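Divalent cation tolerance protein (Thermus thermophilus, PDB 1NZA) probably takes part in resistance to heavy metals as a trimeric, cytoplasmic, copper-binding member of the CutA family. Local coordinates at residues A[92-95]-A[96-99]; A[58-61]-A[62-65]; A[11-14]-A[15-19]. All blocks are in the same frame, centred on the assembly; numbering follows the deposited sequence.

Contact 1 of 3, residues A[92-95]-A[96-99]; sequences REYL and DWLR
Tyr94 and Trp97 both send CG back opposite their own backbone N (chi1 -179° and 166°), and this brings the two rings together on one flank of the C-terminal helix 92-100, three residues apart. The helix follows the ferredoxin-like double beta-alpha-beta core of CutA and packs on it. The closest approach is Tyr94 CE1 to Trp97 CZ3 at 3.5 Å, and CZ3 also comes to 3.7 Å from Tyr94 OH. The planes meet obliquely, at 37°. At the indole edge, in the plane of the ring, sits the carbonyl oxygen Tyr94 O, which also accepts from Leu98 N at 2.9 Å as a regular turn of the helix. Both rings reach Cys30 of strand 30-42, while Tyr94 packs on Glu81 and Trp97 on Arg42 of the second subunit, so this flank serves core and trimer interface alike.

One step round, Leu95 and Leu98 run side by side, their methyls CD2 and CD1 4.0 Å apart. Leu98 continues onto Lys58 and Thr60 of strand 47-60, whereas Leu95 meets Val83 of the second subunit. Arg99 bends midway along its chain and doubles back over Leu95. Its guanidinium is shared electrostatically: NH1 makes a salt bridge with Glu2, and NH2 lies 3.5 Å from Asp96 OD1, which is well out of the guanidinium plane, so charge alone acts there. The carbonyl Leu95 O lies over one face of that group without a hydrogen bond to it, and accepts instead from Arg99 N at 3.0 Å.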
loop_
_atom_site.group_PDB
_atom_site.type_symbol
_atom_site.label_atom_id
_atom_site.label_comp_id
_atom_site.label_asym_id
_atom_site.label_seq_id
_atom_site.Cartn_x
_atom_site.Cartn_y
_atom_site.Cartn_z
ATOM N N ARG A 92 -6.745 -5.619 17.036
ATOM C CA ARG A 92 -6.261 -5.100 18.317
ATOM C C ARG A 92 -5.026 -5.811 18.860
ATOM O O ARG A 92 -4.071 -5.167 19.302
ATOM C CB ARG A 92 -7.384 -5.154 19.362
ATOM C CG ARG A 92 -8.658 -4.431 18.939
ATOM C CD ARG A 92 -9.761 -4.556 19.988
ATOM N NE ARG A 92 -11.047 -4.068 19.492
ATOM C CZ ARG A 92 -11.274 -2.817 19.100
ATOM N NH1 ARG A 92 -10.301 -1.919 19.149
ATOM N NH2 ARG A 92 -12.472 -2.463 18.652
ATOM N N GLU A 93 -5.038 -7.139 18.833
ATOM C CA GLU A 93 -3.901 -7.899 19.333
ATOM C C GLU A 93 -2.675 -7.710 18.446
ATOM O O GLU A 93 -1.541 -7.762 18.923
ATOM C CB GLU A 93 -4.269 -9.380 19.446
ATOM C CG GLU A 93 -5.377 -9.634 20.458
ATOM C CD GLU A 93 -5.659 -11.106 20.667
ATOM O OE1 GLU A 93 -4.738 -11.832 21.102
ATOM O OE2 GLU A 93 -6.801 -11.537 20.399
ATOM N N TYR A 94 -2.900 -7.475 17.156
ATOM C CA TYR A 94 -1.786 -7.263 16.239
ATOM C C TYR A 94 -1.161 -5.896 16.493
ATOM O O TYR A 94 0.061 -5.759 16.528
ATOM C CB TYR A 94 -2.249 -7.339 14.779
ATOM C CG TYR A 94 -1.120 -7.147 13.795
ATOM C CD1 TYR A 94 -0.166 -8.145 13.594
ATOM C CD2 TYR A 94 -0.972 -5.950 13.099
ATOM C CE1 TYR A 94 0.909 -7.956 12.724
ATOM C CE2 TYR A 94 0.098 -5.749 12.229
ATOM C CZ TYR A 94 1.034 -6.758 12.046
ATOM O OH TYR A 94 2.089 -6.572 11.176
ATOM N N LEU A 95 -2.003 -4.883 16.673
ATOM C CA LEU A 95 -1.504 -3.539 16.920
ATOM C C LEU A 95 -0.772 -3.431 18.254
ATOM O O LEU A 95 0.170 -2.649 18.384
ATOM C CB LEU A 95 -2.652 -2.531 16.860
ATOM C CG LEU A 95 -3.296 -2.362 15.481
ATOM C CD1 LEU A 95 -4.386 -1.298 15.546
ATOM C CD2 LEU A 95 -2.232 -1.977 14.463
ATOM N N ASP A 96 -1.202 -4.209 19.242
ATOM C CA ASP A 96 -0.542 -4.187 20.543
ATOM C C ASP A 96 0.854 -4.770 20.363
ATOM O O ASP A 96 1.835 -4.225 20.869
ATOM C CB ASP A 96 -1.321 -5.016 21.567
ATOM C CG ASP A 96 -0.686 -4.978 22.948
ATOM O OD1 ASP A 96 -0.460 -3.862 23.462
ATOM O OD2 ASP A 96 -0.415 -6.059 23.518
ATOM N N TRP A 97 0.931 -5.881 19.634
ATOM C CA TRP A 97 2.205 -6.534 19.356
ATOM C C TRP A 97 3.106 -5.534 18.644
ATOM O O TRP A 97 4.312 -5.479 18.882
ATOM C CB TRP A 97 1.986 -7.756 18.454
ATOM C CG TRP A 97 3.254 -8.304 17.848
ATOM C CD1 TRP A 97 4.191 -9.090 18.461
ATOM C CD2 TRP A 97 3.740 -8.065 16.520
ATOM N NE1 TRP A 97 5.230 -9.352 17.598
ATOM C CE2 TRP A 97 4.979 -8.734 16.399
ATOM C CE3 TRP A 97 3.247 -7.348 15.419
ATOM C CZ2 TRP A 97 5.736 -8.708 15.220
ATOM C CZ3 TRP A 97 3.999 -7.323 14.244
ATOM C CH2 TRP A 97 5.231 -8.000 14.159
ATOM N N LEU A 98 2.500 -4.739 17.768
ATOM C CA LEU A 98 3.225 -3.737 17.001
ATOM C C LEU A 98 3.845 -2.690 17.924
ATOM O O LEU A 98 5.025 -2.365 17.798
ATOM C CB LEU A 98 2.275 -3.077 15.993
ATOM C CG LEU A 98 2.846 -2.153 14.914
ATOM C CD1 LEU A 98 1.761 -1.848 13.891
ATOM C CD2 LEU A 98 3.370 -0.863 15.533
ATOM N N ARG A 99 3.055 -2.162 18.855
ATOM C CA ARG A 99 3.565 -1.159 19.783
ATOM C C ARG A 99 4.555 -1.796 20.754
ATOM O O ARG A 99 5.634 -1.260 20.999
ATOM C CB ARG A 99 2.411 -0.515 20.555
ATOM C CG ARG A 99 1.446 0.263 19.677
ATOM C CD ARG A 99 0.471 1.063 20.525
ATOM N NE ARG A 99 -0.333 0.214 21.397
ATOM C CZ ARG A 99 -1.423 -0.442 21.013
ATOM N NH1 ARG A 99 -1.853 -0.350 19.763
ATOM N NH2 ARG A 99 -2.084 -1.198 21.881
#

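Contact 2 of 3, residues A[58-61]-A[62-65]; sequences KTTT and HAFP
Thr60 and Ala63 meet where strand 47-60 turns toward helix 64-74, and the Thr60 side chain can be followed outward. Its CB lies 4.0 Å from His62 N. From there OG1 takes the place between the backbone N and the carbonyl carbon (chi1 70°), which swings the hydroxyl over the turn. It accepts a weak hydrogen bond from Ala63 N at 3.3 Å, and the same oxygen is flanked by His62 CB and, at 3.8 Å, by Ala63 CB.

The backbone completes an ST motif: Thr60 O accepts from Phe64 N at 3.0 Å, the nitrogen lying nearly on the line of the C=O though its N-H is bent away from straight (141°), and more weakly from Ala63 N. Ahead of it, Thr59 OG1 touches Ala63 CB at 3.5 Å but is held by Leu27 O, and Phe64 reaches Glu3 and Val5 of strand 2-9. Thr61 O sits 3.2 Å from Pro65 CD, a ring carbon in the place where an amide N-H would otherwise be.

Ala63 N thus divides its hydrogen between two oxygens of Thr60, neither bond strong, which leaves Phe64 N with the firmer grip on the turn.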
loop_
_atom_site.group_PDB
_atom_site.type_symbol
_atom_site.label_atom_id
_atom_site.label_comp_id
_atom_site.label_asym_id
_atom_site.label_seq_id
_atom_site.Cartn_x
_atom_site.Cartn_y
_atom_site.Cartn_z
ATOM N N LYS A 58 5.771 -1.538 9.459
ATOM C CA LYS A 58 4.778 -1.371 10.525
ATOM C C LYS A 58 5.485 -0.749 11.730
ATOM O O LYS A 58 6.290 -1.403 12.392
ATOM C CB LYS A 58 4.194 -2.728 10.913
ATOM C CG LYS A 58 3.907 -3.636 9.727
ATOM C CD LYS A 58 2.934 -3.014 8.743
ATOM C CE LYS A 58 3.065 -3.683 7.387
ATOM N NZ LYS A 58 3.075 -5.174 7.521
ATOM N N THR A 59 5.172 0.508 12.025
ATOM C CA THR A 59 5.835 1.199 13.127
ATOM C C THR A 59 4.900 2.183 13.838
ATOM O O THR A 59 3.681 2.054 13.746
ATOM C CB THR A 59 7.075 1.938 12.583
ATOM O OG1 THR A 59 7.806 2.544 13.658
ATOM C CG2 THR A 59 6.655 2.994 11.580
ATOM N N THR A 60 5.472 3.147 14.560
ATOM C CA THR A 60 4.679 4.145 15.279
ATOM C C THR A 60 5.245 5.552 15.083
ATOM O O THR A 60 6.394 5.727 14.673
ATOM C CB THR A 60 4.647 3.860 16.794
ATOM O OG1 THR A 60 5.942 4.107 17.350
ATOM C CG2 THR A 60 4.263 2.421 17.058
ATOM N N THR A 61 4.432 6.561 15.382
ATOM C CA THR A 61 4.864 7.945 15.235
ATOM C C THR A 61 6.022 8.270 16.174
ATOM O O THR A 61 6.822 9.161 15.896
ATOM C CB THR A 61 3.712 8.925 15.521
ATOM O OG1 THR A 61 3.116 8.607 16.786
ATOM C CG2 THR A 61 2.664 8.840 14.431
ATOM N N HIS A 62 6.112 7.547 17.284
ATOM C CA HIS A 62 7.187 7.792 18.239
ATOM C C HIS A 62 8.530 7.289 17.725
ATOM O O HIS A 62 9.577 7.865 18.031
ATOM C CB HIS A 62 6.871 7.138 19.587
ATOM C CG HIS A 62 7.933 7.351 20.624
ATOM N ND1 HIS A 62 9.125 6.659 20.623
ATOM C CD2 HIS A 62 7.992 8.200 21.678
ATOM C CE1 HIS A 62 9.873 7.070 21.632
ATOM N NE2 HIS A 62 9.209 8.004 22.288
ATOM N N ALA A 63 8.500 6.217 16.942
ATOM C CA ALA A 63 9.723 5.647 16.394
ATOM C C ALA A 63 10.107 6.298 15.073
ATOM O O ALA A 63 11.279 6.319 14.706
ATOM C CB ALA A 63 9.556 4.140 16.198
ATOM N N PHE A 64 9.120 6.850 14.373
ATOM C CA PHE A 64 9.357 7.465 13.070
ATOM C C PHE A 64 10.574 8.380 12.954
ATOM O O PHE A 64 11.359 8.244 12.017
ATOM C CB PHE A 64 8.114 8.227 12.595
ATOM C CG PHE A 64 8.174 8.611 11.143
ATOM C CD1 PHE A 64 8.114 7.634 10.153
ATOM C CD2 PHE A 64 8.329 9.939 10.766
ATOM C CE1 PHE A 64 8.215 7.969 8.810
ATOM C CE2 PHE A 64 8.433 10.288 9.419
ATOM C CZ PHE A 64 8.374 9.299 8.438
ATOM N N PRO A 65 10.744 9.339 13.884
ATOM C CA PRO A 65 11.906 10.229 13.792
ATOM C C PRO A 65 13.221 9.452 13.750
ATOM O O PRO A 65 14.123 9.782 12.982
ATOM C CB PRO A 65 11.786 11.087 15.052
ATOM C CG PRO A 65 10.311 11.134 15.284
ATOM C CD PRO A 65 9.890 9.708 15.024
#

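Contact 3 of 3, residues A[11-14]-A[15-19]; sequences SEEV and ARTIA
Ala15 lies against the end of the loop before helix 12-24: its N donates to Ser11 O at 3.0 Å, and its CB is 3.4 Å from Glu12 O and also packs on Val9, Ile33 and Leu55 of the sheet. Ser11 is the N-cap, its OG accepting a weak bond from Val14 N. Arg16 comes next, its CD 3.8 Å from Glu12 OE2. The two chains run side by side, but their charged planes stand 77° apart and Arg16 NE stays 4.8 Å from Glu12 OE2, so any attraction between them is probably weak and long-range. The guanidinium instead makes its salt bridge with Glu49 of the second subunit, across the trimer interface.

This is the first helix of the ferredoxin-like fold, the crossover that links strand 2-9 to strand 30-42. Thr17 follows, with OG1 opposite its own carbonyl carbon (chi1 -59°) and turned back onto the preceding turn. It donates to Glu13 O at 2.8 Å from the face of that carbonyl opposite to Thr17 N, so two donors grip one oxygen. Ile18 then places CD1 3.5 Å from Val14 CG1, the two side chains running alongside each other toward Val9, while Ile18 N donates to Val14 O at 2.9 Å, nearly straight.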
loop_
_atom_site.group_PDB
_atom_site.type_symbol
_atom_site.label_atom_id
_atom_site.label_comp_id
_atom_site.label_asym_id
_atom_site.label_seq_id
_atom_site.Cartn_x
_atom_site.Cartn_y
_atom_site.Cartn_z
ATOM N N SER A 11 17.694 -2.037 -4.675
ATOM C CA SER A 11 18.083 -3.443 -4.767
ATOM C C SER A 11 17.611 -4.279 -3.592
ATOM O O SER A 11 17.273 -3.754 -2.536
ATOM C CB SER A 11 19.608 -3.552 -4.853
ATOM O OG SER A 11 20.208 -3.080 -3.656
ATOM N N GLU A 12 17.604 -5.595 -3.788
ATOM C CA GLU A 12 17.197 -6.531 -2.749
ATOM C C GLU A 12 18.154 -6.412 -1.565
ATOM O O GLU A 12 17.752 -6.534 -0.406
ATOM C CB GLU A 12 17.227 -7.961 -3.286
ATOM C CG GLU A 12 16.820 -9.002 -2.260
ATOM C CD GLU A 12 17.063 -10.418 -2.741
ATOM O OE1 GLU A 12 16.634 -10.751 -3.865
ATOM O OE2 GLU A 12 17.679 -11.202 -1.990
ATOM N N GLU A 13 19.426 -6.177 -1.874
ATOM C CA GLU A 13 20.468 -6.023 -0.866
ATOM C C GLU A 13 20.107 -4.930 0.131
ATOM O O GLU A 13 20.106 -5.159 1.342
ATOM C CB GLU A 13 21.801 -5.672 -1.543
ATOM C CG GLU A 13 22.931 -5.296 -0.584
ATOM C CD GLU A 13 23.373 -6.450 0.297
ATOM O OE1 GLU A 13 23.787 -7.496 -0.250
ATOM O OE2 GLU A 13 23.311 -6.313 1.538
ATOM N N VAL A 14 19.818 -3.738 -0.384
ATOM C CA VAL A 14 19.452 -2.608 0.467
ATOM C C VAL A 14 18.126 -2.886 1.161
ATOM O O VAL A 14 17.948 -2.579 2.339
ATOM C CB VAL A 14 19.327 -1.302 -0.357
ATOM C CG1 VAL A 14 18.702 -0.203 0.494
ATOM C CG2 VAL A 14 20.700 -0.866 -0.843
ATOM N N ALA A 15 17.188 -3.471 0.422
ATOM C CA ALA A 15 15.888 -3.786 0.987
ATOM C C ALA A 15 16.039 -4.613 2.261
ATOM O O ALA A 15 15.495 -4.269 3.305
ATOM C CB ALA A 15 15.045 -4.540 -0.042
ATOM N N ARG A 16 16.791 -5.706 2.177
ATOM C CA ARG A 16 16.995 -6.579 3.326
ATOM C C ARG A 16 17.779 -5.922 4.459
ATOM O O ARG A 16 17.441 -6.093 5.633
ATOM C CB ARG A 16 17.698 -7.863 2.877
ATOM C CG ARG A 16 16.852 -8.707 1.941
ATOM C CD ARG A 16 17.566 -9.996 1.577
ATOM N NE ARG A 16 17.767 -10.847 2.749
ATOM C CZ ARG A 16 16.811 -11.566 3.328
ATOM N NH1 ARG A 16 17.091 -12.306 4.395
ATOM N NH2 ARG A 16 15.578 -11.560 2.836
ATOM N N THR A 17 18.823 -5.179 4.106
ATOM C CA THR A 17 19.640 -4.493 5.103
ATOM C C THR A 17 18.775 -3.522 5.907
ATOM O O THR A 17 18.826 -3.496 7.143
ATOM C CB THR A 17 20.775 -3.703 4.437
ATOM O OG1 THR A 17 21.600 -4.601 3.685
ATOM C CG2 THR A 17 21.621 -2.991 5.486
ATOM N N ILE A 18 17.974 -2.721 5.208
ATOM C CA ILE A 18 17.105 -1.770 5.896
ATOM C C ILE A 18 16.013 -2.474 6.696
ATOM O O ILE A 18 15.732 -2.105 7.841
ATOM C CB ILE A 18 16.483 -0.770 4.897
ATOM C CG1 ILE A 18 17.563 0.198 4.412
ATOM C CG2 ILE A 18 15.340 -0.002 5.545
ATOM C CD1 ILE A 18 17.092 1.147 3.329
ATOM N N ALA A 19 15.397 -3.496 6.112
ATOM C CA ALA A 19 14.350 -4.221 6.825
ATOM C C ALA A 19 14.900 -4.824 8.113
ATOM O O ALA A 19 14.294 -4.697 9.176
ATOM C CB ALA A 19 13.768 -5.326 5.938
#

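Going from the N terminus, contact 3 comes first, in the helix that leaves strand 2-9, followed by contact 2 at the turn from strand 47-60 into helix 64-74, and contact 1 in the last helix. Each is a local turn closing no long loop, in series, without nesting or crossing. Contacts 1 and 2 touch: Leu98 CD2 is 3.4 Å from Thr59 O, and Tyr94 OH is 3.7 Å from Lys58 CG, so the C-terminal helix packs directly on the end of strand 47-60. Contact 3 lies across the chain's centre from contact 2. Contacts 1 and 3 both touch the second subunit, whereas Thr61 and Phe64 of contact 2 pack on Glu89 of the third.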